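Local coordinates for protein probable mRNA-capping enzyme (PDB 2QY2) that caps viral mRNA as part of a trifunctional enzyme, this N-terminal portion being the RNA triphosphatase domain that removes the terminal phosphate from the 5' triphosphate end, at residues K185-D190 / L212-I217; E56-I61 / L230-I235; N71-S76 / V87-Q92; R170-Y175 / S196-W201. All coordinates share one frame; numbering follows the deposited sequence. Where two conformers were deposited one is given.

Interaction 1. Residues K185-D190 / L212-I217; sequences KNSRID and LELELI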
# COMPACT_ATOMS: atom_id res chain seq x y z
N LYS A 185 -6.48 10.26 -15.25
CA LYS A 185 -5.05 10.26 -15.53
C LYS A 185 -4.09 10.46 -14.34
O LYS A 185 -2.94 10.02 -14.38
CB LYS A 185 -4.74 11.33 -16.59
CG LYS A 185 -5.19 12.75 -16.21
CD LYS A 185 -5.02 13.74 -17.34
CE LYS A 185 -5.09 15.17 -16.86
NZ LYS A 185 -4.70 16.12 -17.93
N ASN A 186 -4.57 11.12 -13.29
CA ASN A 186 -3.71 11.41 -12.13
C ASN A 186 -4.05 10.71 -10.83
O ASN A 186 -3.32 10.88 -9.85
CB ASN A 186 -3.72 12.92 -11.84
CG ASN A 186 -3.47 13.77 -13.06
OD1 ASN A 186 -4.23 14.70 -13.34
ND2 ASN A 186 -2.40 13.47 -13.79
N SER A 187 -5.12 9.92 -10.82
CA SER A 187 -5.55 9.25 -9.60
C SER A 187 -5.97 7.81 -9.76
O SER A 187 -6.48 7.41 -10.81
CB SER A 187 -6.68 10.05 -8.95
OG SER A 187 -6.22 11.31 -8.52
N ARG A 188 -5.85 7.06 -8.66
CA ARG A 188 -6.17 5.64 -8.61
C ARG A 188 -6.75 5.28 -7.25
O ARG A 188 -6.25 5.72 -6.22
CB ARG A 188 -4.89 4.84 -8.84
CG ARG A 188 -5.07 3.45 -9.41
CD ARG A 188 -3.73 2.76 -9.61
NE ARG A 188 -3.12 2.41 -8.32
CZ ARG A 188 -1.94 2.85 -7.88
NH1 ARG A 188 -1.20 3.66 -8.64
NH2 ARG A 188 -1.55 2.58 -6.64
N ILE A 189 -7.82 4.49 -7.25
CA ILE A 189 -8.46 4.02 -6.02
C ILE A 189 -8.00 2.58 -5.83
O ILE A 189 -8.14 1.76 -6.72
CB ILE A 189 -10.03 4.06 -6.13
CG1 ILE A 189 -10.53 5.51 -6.27
CG2 ILE A 189 -10.70 3.34 -4.94
CD1 ILE A 189 -10.39 6.36 -5.03
N ASP A 190 -7.42 2.29 -4.67
CA ASP A 190 -6.96 0.94 -4.35
C ASP A 190 -7.80 0.44 -3.21
O ASP A 190 -7.83 1.06 -2.15
CB ASP A 190 -5.49 0.95 -3.89
CG ASP A 190 -4.50 1.23 -5.01
OD1 ASP A 190 -4.84 1.13 -6.21
OD2 ASP A 190 -3.34 1.53 -4.67
N LEU A 212 -8.34 0.96 2.10
CA LEU A 212 -8.79 1.80 1.00
C LEU A 212 -7.90 3.02 0.90
O LEU A 212 -7.67 3.71 1.89
CB LEU A 212 -10.25 2.25 1.21
CG LEU A 212 -10.87 3.26 0.23
CD1 LEU A 212 -11.05 2.66 -1.14
CD2 LEU A 212 -12.18 3.78 0.78
N GLU A 213 -7.38 3.25 -0.30
CA GLU A 213 -6.51 4.39 -0.55
C GLU A 213 -6.74 5.09 -1.88
O GLU A 213 -7.15 4.46 -2.86
CB GLU A 213 -5.02 3.99 -0.58
CG GLU A 213 -4.44 3.24 0.61
CD GLU A 213 -4.36 1.74 0.39
OE1 GLU A 213 -4.04 1.31 -0.74
OE2 GLU A 213 -4.62 1.00 1.35
N LEU A 214 -6.49 6.39 -1.89
CA LEU A 214 -6.55 7.21 -3.09
C LEU A 214 -5.07 7.51 -3.33
O LEU A 214 -4.44 8.22 -2.54
CB LEU A 214 -7.37 8.50 -2.87
CG LEU A 214 -7.66 9.54 -3.98
CD1 LEU A 214 -6.57 10.59 -4.05
CD2 LEU A 214 -7.87 8.91 -5.35
N GLU A 215 -4.51 6.90 -4.37
CA GLU A 215 -3.10 7.05 -4.71
C GLU A 215 -2.95 7.94 -5.94
O GLU A 215 -3.65 7.76 -6.93
CB GLU A 215 -2.49 5.67 -5.00
CG GLU A 215 -0.96 5.63 -5.18
CD GLU A 215 -0.19 5.44 -3.88
OE1 GLU A 215 -0.75 4.92 -2.89
OE2 GLU A 215 1.01 5.78 -3.86
N LEU A 216 -2.03 8.90 -5.86
CA LEU A 216 -1.76 9.81 -6.96
C LEU A 216 -0.74 9.20 -7.91
O LEU A 216 0.12 8.43 -7.50
CB LEU A 216 -1.26 11.16 -6.47
CG LEU A 216 -2.24 12.08 -5.74
CD1 LEU A 216 -1.61 13.46 -5.68
CD2 LEU A 216 -3.59 12.16 -6.44
N ILE A 217 -0.95 9.45 -9.20
CA ILE A 217 -0.05 8.99 -10.27
C ILE A 217 0.80 10.23 -10.60
O ILE A 217 1.98 10.11 -10.93
CB ILE A 217 -0.86 8.49 -11.51
CG1 ILE A 217 -1.79 7.33 -11.10
CG2 ILE A 217 0.08 8.04 -12.65
CD1 ILE A 217 -2.87 6.99 -12.13
O HOH W 1 0.74 6.00 -8.35

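Interaction 2. Residues E56-I61 / L230-I235; sequences EHYINI and LNVFMI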
# COMPACT_ATOMS: atom_id res chain seq x y z
N GLU A 56 -18.00 -3.06 -5.71
CA GLU A 56 -19.15 -3.18 -6.63
C GLU A 56 -19.40 -1.87 -7.38
O GLU A 56 -19.54 -1.88 -8.59
CB GLU A 56 -20.41 -3.62 -5.87
CG GLU A 56 -20.45 -5.11 -5.52
CD GLU A 56 -20.55 -6.01 -6.75
OE1 GLU A 56 -21.62 -6.03 -7.39
OE2 GLU A 56 -19.55 -6.70 -7.07
N HIS A 57 -19.28 -0.74 -6.67
CA HIS A 57 -19.47 0.60 -7.26
C HIS A 57 -18.51 0.85 -8.44
O HIS A 57 -18.95 1.18 -9.53
CB HIS A 57 -19.29 1.69 -6.20
CG HIS A 57 -19.42 3.09 -6.74
ND1 HIS A 57 -18.34 3.81 -7.20
CD2 HIS A 57 -20.51 3.87 -6.93
CE1 HIS A 57 -18.76 4.97 -7.66
NE2 HIS A 57 -20.07 5.04 -7.50
N TYR A 58 -17.21 0.65 -8.21
CA TYR A 58 -16.22 0.88 -9.24
C TYR A 58 -16.14 -0.18 -10.34
O TYR A 58 -15.91 0.17 -11.49
CB TYR A 58 -14.84 1.14 -8.63
CG TYR A 58 -14.70 2.46 -7.92
CD1 TYR A 58 -14.62 3.67 -8.64
CD2 TYR A 58 -14.68 2.51 -6.51
CE1 TYR A 58 -14.53 4.92 -7.96
CE2 TYR A 58 -14.59 3.75 -5.83
CZ TYR A 58 -14.52 4.94 -6.55
OH TYR A 58 -14.43 6.13 -5.86
N ILE A 59 -16.35 -1.46 -10.02
CA ILE A 59 -16.30 -2.52 -11.05
C ILE A 59 -17.37 -2.32 -12.13
O ILE A 59 -17.11 -2.50 -13.32
CB ILE A 59 -16.40 -3.97 -10.43
CG1 ILE A 59 -15.01 -4.42 -9.99
CG2 ILE A 59 -16.99 -5.01 -11.43
CD1 ILE A 59 -14.95 -5.77 -9.27
N ASN A 60 -18.54 -1.83 -11.70
CA ASN A 60 -19.66 -1.60 -12.60
C ASN A 60 -19.58 -0.39 -13.51
O ASN A 60 -20.21 -0.38 -14.58
CB ASN A 60 -20.97 -1.56 -11.80
CG ASN A 60 -21.36 -2.92 -11.25
OD1 ASN A 60 -21.02 -3.96 -11.83
ND2 ASN A 60 -22.07 -2.92 -10.13
N ILE A 61 -18.83 0.64 -13.12
CA ILE A 61 -18.71 1.86 -13.92
C ILE A 61 -17.34 2.19 -14.53
O ILE A 61 -17.24 3.06 -15.39
CB ILE A 61 -19.26 3.13 -13.19
CG1 ILE A 61 -18.45 3.43 -11.92
CG2 ILE A 61 -20.76 3.00 -12.91
CD1 ILE A 61 -18.65 4.83 -11.38
N LEU A 230 -14.02 13.78 -1.48
CA LEU A 230 -15.45 13.96 -1.17
C LEU A 230 -16.33 12.95 -1.91
O LEU A 230 -17.34 12.50 -1.37
CB LEU A 230 -15.93 15.38 -1.50
CG LEU A 230 -15.70 16.51 -0.49
CD1 LEU A 230 -16.08 17.84 -1.12
CD2 LEU A 230 -16.49 16.26 0.79
N ASN A 231 -15.91 12.57 -3.13
CA ASN A 231 -16.62 11.59 -3.95
C ASN A 231 -16.55 10.20 -3.32
O ASN A 231 -17.54 9.46 -3.33
CB ASN A 231 -16.03 11.56 -5.38
CG ASN A 231 -16.91 10.79 -6.36
OD1 ASN A 231 -18.11 11.02 -6.45
ND2 ASN A 231 -16.30 9.86 -7.09
N VAL A 232 -15.41 9.87 -2.72
CA VAL A 232 -15.21 8.57 -2.06
C VAL A 232 -16.01 8.52 -0.76
O VAL A 232 -16.68 7.52 -0.47
CB VAL A 232 -13.71 8.26 -1.79
CG1 VAL A 232 -13.54 6.86 -1.22
CG2 VAL A 232 -12.90 8.38 -3.09
N PHE A 233 -16.03 9.65 -0.03
CA PHE A 233 -16.79 9.77 1.22
C PHE A 233 -18.29 9.61 0.95
O PHE A 233 -18.99 8.98 1.73
CB PHE A 233 -16.52 11.12 1.90
CG PHE A 233 -15.17 11.20 2.57
CD1 PHE A 233 -14.75 10.21 3.48
CD2 PHE A 233 -14.32 12.28 2.30
CE1 PHE A 233 -13.49 10.29 4.12
CE2 PHE A 233 -13.05 12.38 2.93
CZ PHE A 233 -12.64 11.38 3.84
N MET A 234 -18.75 10.10 -0.20
CA MET A 234 -20.16 9.99 -0.60
C MET A 234 -20.61 8.54 -0.81
O MET A 234 -21.75 8.19 -0.51
CB MET A 234 -20.45 10.84 -1.85
CG MET A 234 -20.66 12.32 -1.54
SD MET A 234 -21.20 13.24 -2.99
CE MET A 234 -19.82 14.37 -3.23
N ILE A 235 -19.68 7.70 -1.27
CA ILE A 235 -19.94 6.26 -1.49
C ILE A 235 -19.99 5.56 -0.13
O ILE A 235 -20.92 4.81 0.14
CB ILE A 235 -18.84 5.60 -2.39
CG1 ILE A 235 -18.85 6.24 -3.79
CG2 ILE A 235 -19.07 4.07 -2.53
CD1 ILE A 235 -17.53 6.10 -4.52
O HOH W 2 -14.25 8.25 -7.24

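Interaction 3. Residues N71-S76 / V87-Q92; sequences NYLDIS and VSLFNQ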
# COMPACT_ATOMS: atom_id res chain seq x y z
N ASN A 71 -3.71 -10.70 -6.86
CA ASN A 71 -3.65 -11.52 -5.63
C ASN A 71 -2.16 -11.71 -5.38
O ASN A 71 -1.45 -12.23 -6.25
CB ASN A 71 -4.32 -12.88 -5.82
CG ASN A 71 -5.83 -12.80 -5.98
OD1 ASN A 71 -6.55 -12.55 -5.02
ND2 ASN A 71 -6.30 -13.02 -7.20
N TYR A 72 -1.66 -11.26 -4.23
CA TYR A 72 -0.23 -11.37 -3.93
C TYR A 72 0.14 -11.43 -2.45
O TYR A 72 -0.66 -11.11 -1.58
CB TYR A 72 0.57 -10.24 -4.63
CG TYR A 72 0.20 -8.82 -4.24
CD1 TYR A 72 -0.97 -8.22 -4.73
CD2 TYR A 72 1.04 -8.08 -3.38
CE1 TYR A 72 -1.32 -6.89 -4.36
CE2 TYR A 72 0.71 -6.75 -3.01
CZ TYR A 72 -0.47 -6.17 -3.50
OH TYR A 72 -0.80 -4.90 -3.12
N LEU A 73 1.39 -11.84 -2.20
CA LEU A 73 1.92 -11.94 -0.85
C LEU A 73 3.04 -10.93 -0.67
O LEU A 73 4.03 -10.96 -1.40
CB LEU A 73 2.44 -13.37 -0.56
CG LEU A 73 3.14 -13.64 0.79
CD1 LEU A 73 2.18 -13.43 1.94
CD2 LEU A 73 3.70 -15.04 0.85
N ASP A 74 2.87 -10.06 0.32
CA ASP A 74 3.87 -9.04 0.67
C ASP A 74 4.63 -9.52 1.90
O ASP A 74 4.02 -9.86 2.92
CB ASP A 74 3.20 -7.70 1.00
CG ASP A 74 3.04 -6.79 -0.20
OD1 ASP A 74 3.55 -7.11 -1.28
OD2 ASP A 74 2.42 -5.71 -0.05
N ILE A 75 5.95 -9.64 1.76
CA ILE A 75 6.82 -10.04 2.87
C ILE A 75 7.62 -8.81 3.19
O ILE A 75 8.45 -8.37 2.38
CB ILE A 75 7.79 -11.22 2.51
CG1 ILE A 75 7.00 -12.46 2.09
CG2 ILE A 75 8.66 -11.57 3.70
CD1 ILE A 75 7.11 -12.74 0.63
N SER A 76 7.37 -8.26 4.37
CA SER A 76 8.04 -7.05 4.83
C SER A 76 9.11 -7.34 5.88
O SER A 76 8.81 -7.93 6.91
CB SER A 76 7.00 -6.08 5.39
OG SER A 76 6.13 -5.65 4.36
N VAL A 87 9.18 -7.57 -0.28
CA VAL A 87 9.13 -8.44 -1.46
C VAL A 87 7.68 -8.86 -1.70
O VAL A 87 6.98 -9.28 -0.78
CB VAL A 87 10.03 -9.69 -1.29
CG1 VAL A 87 9.87 -10.65 -2.46
CG2 VAL A 87 11.49 -9.26 -1.25
N SER A 88 7.23 -8.69 -2.94
CA SER A 88 5.88 -9.06 -3.34
C SER A 88 5.93 -10.25 -4.30
O SER A 88 6.63 -10.19 -5.30
CB SER A 88 5.17 -7.88 -4.01
OG SER A 88 5.12 -6.74 -3.18
N LEU A 89 5.26 -11.34 -3.95
CA LEU A 89 5.20 -12.53 -4.80
C LEU A 89 3.83 -12.59 -5.45
O LEU A 89 2.81 -12.65 -4.76
CB LEU A 89 5.46 -13.81 -3.98
CG LEU A 89 6.75 -13.93 -3.14
CD1 LEU A 89 6.73 -15.23 -2.35
CD2 LEU A 89 8.00 -13.84 -4.00
N PHE A 90 3.80 -12.57 -6.79
CA PHE A 90 2.57 -12.60 -7.57
C PHE A 90 2.16 -13.96 -8.11
O PHE A 90 0.99 -14.18 -8.41
CB PHE A 90 2.64 -11.59 -8.72
CG PHE A 90 2.61 -10.17 -8.27
CD1 PHE A 90 3.78 -9.54 -7.82
CD2 PHE A 90 1.39 -9.46 -8.26
CE1 PHE A 90 3.74 -8.21 -7.34
CE2 PHE A 90 1.33 -8.13 -7.78
CZ PHE A 90 2.51 -7.50 -7.31
N ASN A 91 3.14 -14.85 -8.25
CA ASN A 91 2.88 -16.20 -8.76
C ASN A 91 2.23 -17.03 -7.64
O ASN A 91 2.83 -17.23 -6.58
CB ASN A 91 4.18 -16.83 -9.26
CG ASN A 91 3.94 -18.13 -10.02
OD1 ASN A 91 3.82 -19.20 -9.43
ND2 ASN A 91 3.84 -18.02 -11.35
N GLN A 92 0.97 -17.41 -7.87
CA GLN A 92 0.16 -18.17 -6.90
C GLN A 92 0.78 -19.48 -6.40
O GLN A 92 0.60 -19.84 -5.23
CB GLN A 92 -1.25 -18.39 -7.46
CG GLN A 92 -2.34 -18.73 -6.42
CD GLN A 92 -2.56 -17.64 -5.37
OE1 GLN A 92 -2.85 -16.49 -5.69
NE2 GLN A 92 -2.42 -18.02 -4.10
O HOH W 3 -1.60 -14.71 -7.15
O HOH W 4 -1.11 -12.51 -8.79

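Interaction 4. Residues R170-Y175 / S196-W201; sequences RIMYRY and SSPIIW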
# COMPACT_ATOMS: atom_id res chain seq x y z
N ARG A 170 12.41 -7.82 11.94
CA ARG A 170 11.06 -8.31 12.26
C ARG A 170 10.38 -8.55 10.92
O ARG A 170 10.64 -7.82 9.96
CB ARG A 170 10.24 -7.26 13.02
CG ARG A 170 10.79 -6.80 14.35
CD ARG A 170 9.79 -5.89 15.07
NE ARG A 170 9.62 -4.56 14.47
CZ ARG A 170 8.52 -4.13 13.85
NH1 ARG A 170 7.46 -4.91 13.71
NH2 ARG A 170 8.46 -2.87 13.43
N ILE A 171 9.55 -9.59 10.83
CA ILE A 171 8.85 -9.89 9.58
C ILE A 171 7.33 -9.84 9.72
O ILE A 171 6.76 -10.35 10.69
CB ILE A 171 9.27 -11.26 8.96
CG1 ILE A 171 10.79 -11.44 8.99
CG2 ILE A 171 8.83 -11.30 7.49
CD1 ILE A 171 11.29 -12.75 8.49
N MET A 172 6.70 -9.20 8.74
CA MET A 172 5.24 -9.07 8.67
C MET A 172 4.79 -9.58 7.31
O MET A 172 5.35 -9.19 6.28
CB MET A 172 4.81 -7.61 8.87
CG MET A 172 3.29 -7.41 9.01
SD MET A 172 2.48 -8.44 10.26
CE MET A 172 3.13 -7.72 11.78
N TYR A 173 3.81 -10.48 7.32
CA TYR A 173 3.27 -11.07 6.11
C TYR A 173 1.88 -10.53 5.87
O TYR A 173 1.09 -10.40 6.80
CB TYR A 173 3.21 -12.59 6.22
CG TYR A 173 4.51 -13.22 6.61
CD1 TYR A 173 5.48 -13.55 5.64
CD2 TYR A 173 4.82 -13.45 7.97
CE1 TYR A 173 6.73 -14.08 6.01
CE2 TYR A 173 6.07 -13.98 8.36
CZ TYR A 173 7.02 -14.29 7.37
OH TYR A 173 8.23 -14.80 7.75
N ARG A 174 1.62 -10.15 4.61
CA ARG A 174 0.32 -9.62 4.21
C ARG A 174 -0.13 -10.23 2.89
O ARG A 174 0.51 -9.99 1.86
CB ARG A 174 0.36 -8.09 4.07
CG ARG A 174 0.42 -7.33 5.37
CD ARG A 174 0.49 -5.84 5.15
NE ARG A 174 0.58 -5.10 6.40
CZ ARG A 174 1.72 -4.74 6.99
NH1 ARG A 174 2.89 -5.06 6.44
NH2 ARG A 174 1.68 -4.06 8.13
N TYR A 175 -1.18 -11.07 2.93
CA TYR A 175 -1.74 -11.67 1.72
C TYR A 175 -2.87 -10.73 1.29
O TYR A 175 -3.84 -10.53 2.03
CB TYR A 175 -2.26 -13.11 1.95
CG TYR A 175 -2.72 -13.77 0.66
CD1 TYR A 175 -1.79 -14.21 -0.30
CD2 TYR A 175 -4.10 -13.86 0.34
CE1 TYR A 175 -2.21 -14.71 -1.56
CE2 TYR A 175 -4.54 -14.36 -0.92
CZ TYR A 175 -3.58 -14.78 -1.86
OH TYR A 175 -3.98 -15.27 -3.08
N SER A 196 -3.34 -10.14 7.44
CA SER A 196 -2.06 -9.77 8.06
C SER A 196 -1.69 -10.62 9.25
O SER A 196 -2.52 -10.86 10.13
CB SER A 196 -2.10 -8.30 8.51
OG SER A 196 -2.48 -7.44 7.47
N SER A 197 -0.42 -11.03 9.30
CA SER A 197 0.10 -11.86 10.39
C SER A 197 1.62 -12.00 10.39
O SER A 197 2.23 -12.06 9.33
CB SER A 197 -0.50 -13.27 10.33
OG SER A 197 0.03 -14.09 11.36
N PRO A 198 2.25 -12.01 11.59
CA PRO A 198 3.71 -12.17 11.66
C PRO A 198 4.10 -13.67 11.64
O PRO A 198 5.28 -14.02 11.68
CB PRO A 198 4.05 -11.51 13.00
CG PRO A 198 2.84 -11.77 13.83
CD PRO A 198 1.73 -11.48 12.86
N ILE A 199 3.07 -14.53 11.57
CA ILE A 199 3.22 -15.99 11.55
C ILE A 199 2.66 -16.55 10.23
O ILE A 199 1.46 -16.42 9.95
CB ILE A 199 2.47 -16.65 12.77
CG1 ILE A 199 2.87 -15.98 14.09
CG2 ILE A 199 2.81 -18.13 12.87
CD1 ILE A 199 1.83 -16.10 15.19
N ILE A 200 3.53 -17.23 9.46
CA ILE A 200 3.20 -17.80 8.13
C ILE A 200 2.03 -18.78 7.98
O ILE A 200 1.18 -18.59 7.10
CB ILE A 200 4.45 -18.47 7.46
CG1 ILE A 200 5.63 -17.51 7.46
CG2 ILE A 200 4.16 -18.84 6.00
CD1 ILE A 200 6.88 -18.01 6.76
N TRP A 201 2.02 -19.85 8.78
CA TRP A 201 0.96 -20.87 8.69
C TRP A 201 -0.44 -20.39 9.09
O TRP A 201 -1.44 -21.00 8.70
CB TRP A 201 1.36 -22.16 9.46
CG TRP A 201 1.54 -21.99 10.95
CD1 TRP A 201 2.65 -21.52 11.59
CD2 TRP A 201 0.57 -22.24 11.98
NE1 TRP A 201 2.43 -21.44 12.95
CE2 TRP A 201 1.17 -21.88 13.22
CE3 TRP A 201 -0.75 -22.74 11.98
CZ2 TRP A 201 0.48 -21.99 14.45
CZ3 TRP A 201 -1.44 -22.85 13.21
CH2 TRP A 201 -0.81 -22.48 14.43
O HOH W 5 7.60 -12.85 11.99
O HOH W 6 -2.30 -4.37 6.80

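Interaction 1. Residues K185-D190 / L212-I217
Arg188 lies alongside Glu215 where two antiparallel strands of a beta hairpin, 187-197 and 209-216, close part of the tunnel-like barrel. Its CB rests 3.7 Å from the carbonyl O of Glu215, and CG, anti to the backbone N (chi1 -154°), carries the chain out over the face that also bears Asp190 and Glu213. A bend at chi3 (71°) then swings the guanidinium along its own strand to Asp190. NE meets Asp190 OD1 at 3.0 Å and NH2 meets Asp190 OD2 at 2.9 Å, a side-on, two-nitrogen salt bridge close to the guanidinium plane; Ser180 holds OD1 as well. Glu215, modelled in two conformers, puts CB over one guanidinium face, 3.6 Å from Arg188 NH2. Glu213 and Glu215 approach Glu38 and Glu40, consistent with the paired Glu-X-Glu motifs that bind metal in relatives of this tunnel family. On the other face Ile189 CG2 packs on Leu212 CD1 at 3.9 Å, beneath helix 222-236. Backbone bonds pair Arg188 with Glu215 and Asp190 with Glu213. At the tip of Arg188, NH1 gives a weak bond to a water that donates in turn to Leu216 O at 2.6 Å.

Interaction 2. Residues E56-I61 / L230-I235
Ile235 reaches from helix 230-235 to His57 and Tyr58 of helix 56-61, a helix-helix contact on the outside of the tunnel barrel. The segment axes stay 12.5 Å apart and their directions differ by 114°, leaving side chains to span the gap; the closest CA atoms, of His57 and Ile235, are 8.1 Å apart. The main interaction is CH-pi. Ile235 CD1 sits over one face of the His57 imidazole, 3.8 Å from the ring centroid and displaced toward the rim. A chi1 of 178° sends the histidine ring toward the other helix, and chi2 of -91° turns a face to the methyl.

Van der Waals contact comes next. The same methyl, CD1 of Ile235, lies 3.4 Å from Tyr58 OH and 3.8 Å from Tyr58 CZ, so one carbon is shared by two rings. Val232 CG2 adds a looser touch, 3.9 Å from Tyr58 OH. Within helix 56-61, His57 ND1 lies 3.7 Å above the plane of the Tyr58 ring, over its centre, while Phe181 of strand 170-184 also meets Tyr58 at a shallow angle.

Polar links are few. No direct hydrogen bond joins the segments; a water bonds Tyr58 OH, and its link on to Asn231 ND2 is doubtful because that side chain has two conformers. Near the end of helix 222-236, the carbonyl O of Ile235 accepts a hydrogen bond from NH1 of Arg53, on helix 48-61.

Interaction 3. Residues N71-S76 / V87-Q92
The carbonyl O of Val87 is gripped twice from strand 71-76. Ile75 N donates to Val87 O a nearly straight hydrogen bond of 2.8 Å (172°). Asp74 CA, 3.4 Å from Val87 O, adds a CA-H...O contact. This is a hairpin of strands 67-78 and 84-89 in the tunnel barrel, with the hydrogen-bonded pairs Leu73-Leu89 and Ile75-Val87 flanking the non-hydrogen-bonded pair Asp74-Ser88. Across that middle pair Ser88 OG points its proton at Asp74 OD1; the modelled 2.5 Å is very short and its exact length doubtful.

Tyr72 and Phe90 run alongside each other in the same direction. Their near-parallel rings (20°) are so offset that little of one covers the other, with centroids 5.0 Å apart. Tyr72 CG lies between the backbone N and carbonyl carbon (chi1 61°), which sets the ring beside Phe90, while CB itself lies over the Phe90 face, 3.8 Å above its plane. On the opposite side of the sheet Ile75 CD1 meets Leu89 CD1 at 3.9 Å.

That apolar side, with Leu73, is covered by Ile95 and Phe98 of helix 92-102. Asp74 belongs to the other side, where long, weak ion pairs reach Lys176 of strand 170-184 and Arg86 of strand 84-89; strand 67-78 bonds through its backbone to 170-184, and strand 84-89 to 123-138.

Interaction 4. Residues R170-Y175 / S196-W201
The beta hairpin of strands 170-184 and 187-197 ends here, far from its turn, where the second strand leaves the barrel sheet after Ser197. Tyr173 and Ser197 form the last hydrogen-bonded pair: Ser197 N donates to Tyr173 O at 3.0 Å, and Tyr173 N returns a bond to Ser197 O. The departing chain wraps round the Tyr173 ring. Ser197 O lies at the ring edge, 3.2 Å from CD2, and Pro198 O comes 3.4 Å from CE2. Ile200 covers one face, its CG1 3.8 Å from the ring centroid in a CH-pi contact.

Bends at chi2 and chi3 (52° and 70°) fold Met172 back alongside Pro198, with SD 4.1 Å from the proline CD. Arg174 runs extended past Ser196, its CG 3.6 Å from Ser196 OG; a water in the guanidinium plane accepts from NE at 3.0 Å and is also hydrogen-bonded to that hydroxyl, which Asn209 binds too. A second water donates to both Ile171 O and Pro198 O.

Tyr173 and Ile200 pack beneath helices 92-102 and 107-114, against Phe98, Ile99 and Ile110, while Met172 and Arg174 bond through their backbones to strand 67-78.

Overall arrangement
Interactions 1, 3 and 4 all belong to the single antiparallel sheet that closes into the triphosphatase tunnel; interaction 2 packs two helices outside it. Interactions 3 and 4 are neighbours, centres about 11 Å apart, joined where strands 67-78 and 170-184 pair. Interactions 1 and 4 share strand 187-197 but lie on opposite sides of the chain's centre, about 26 Å apart, near the two ends of that strand. Interaction 1 touches interaction 2 through Ile189 and Val232. Along the chain, interaction 2 encloses the other three: interaction 3 closes first, then interactions 4 and 1 alternate their segments. Helices thus back the barrel at both ends, leaving the polar faces probably turned to the tunnel.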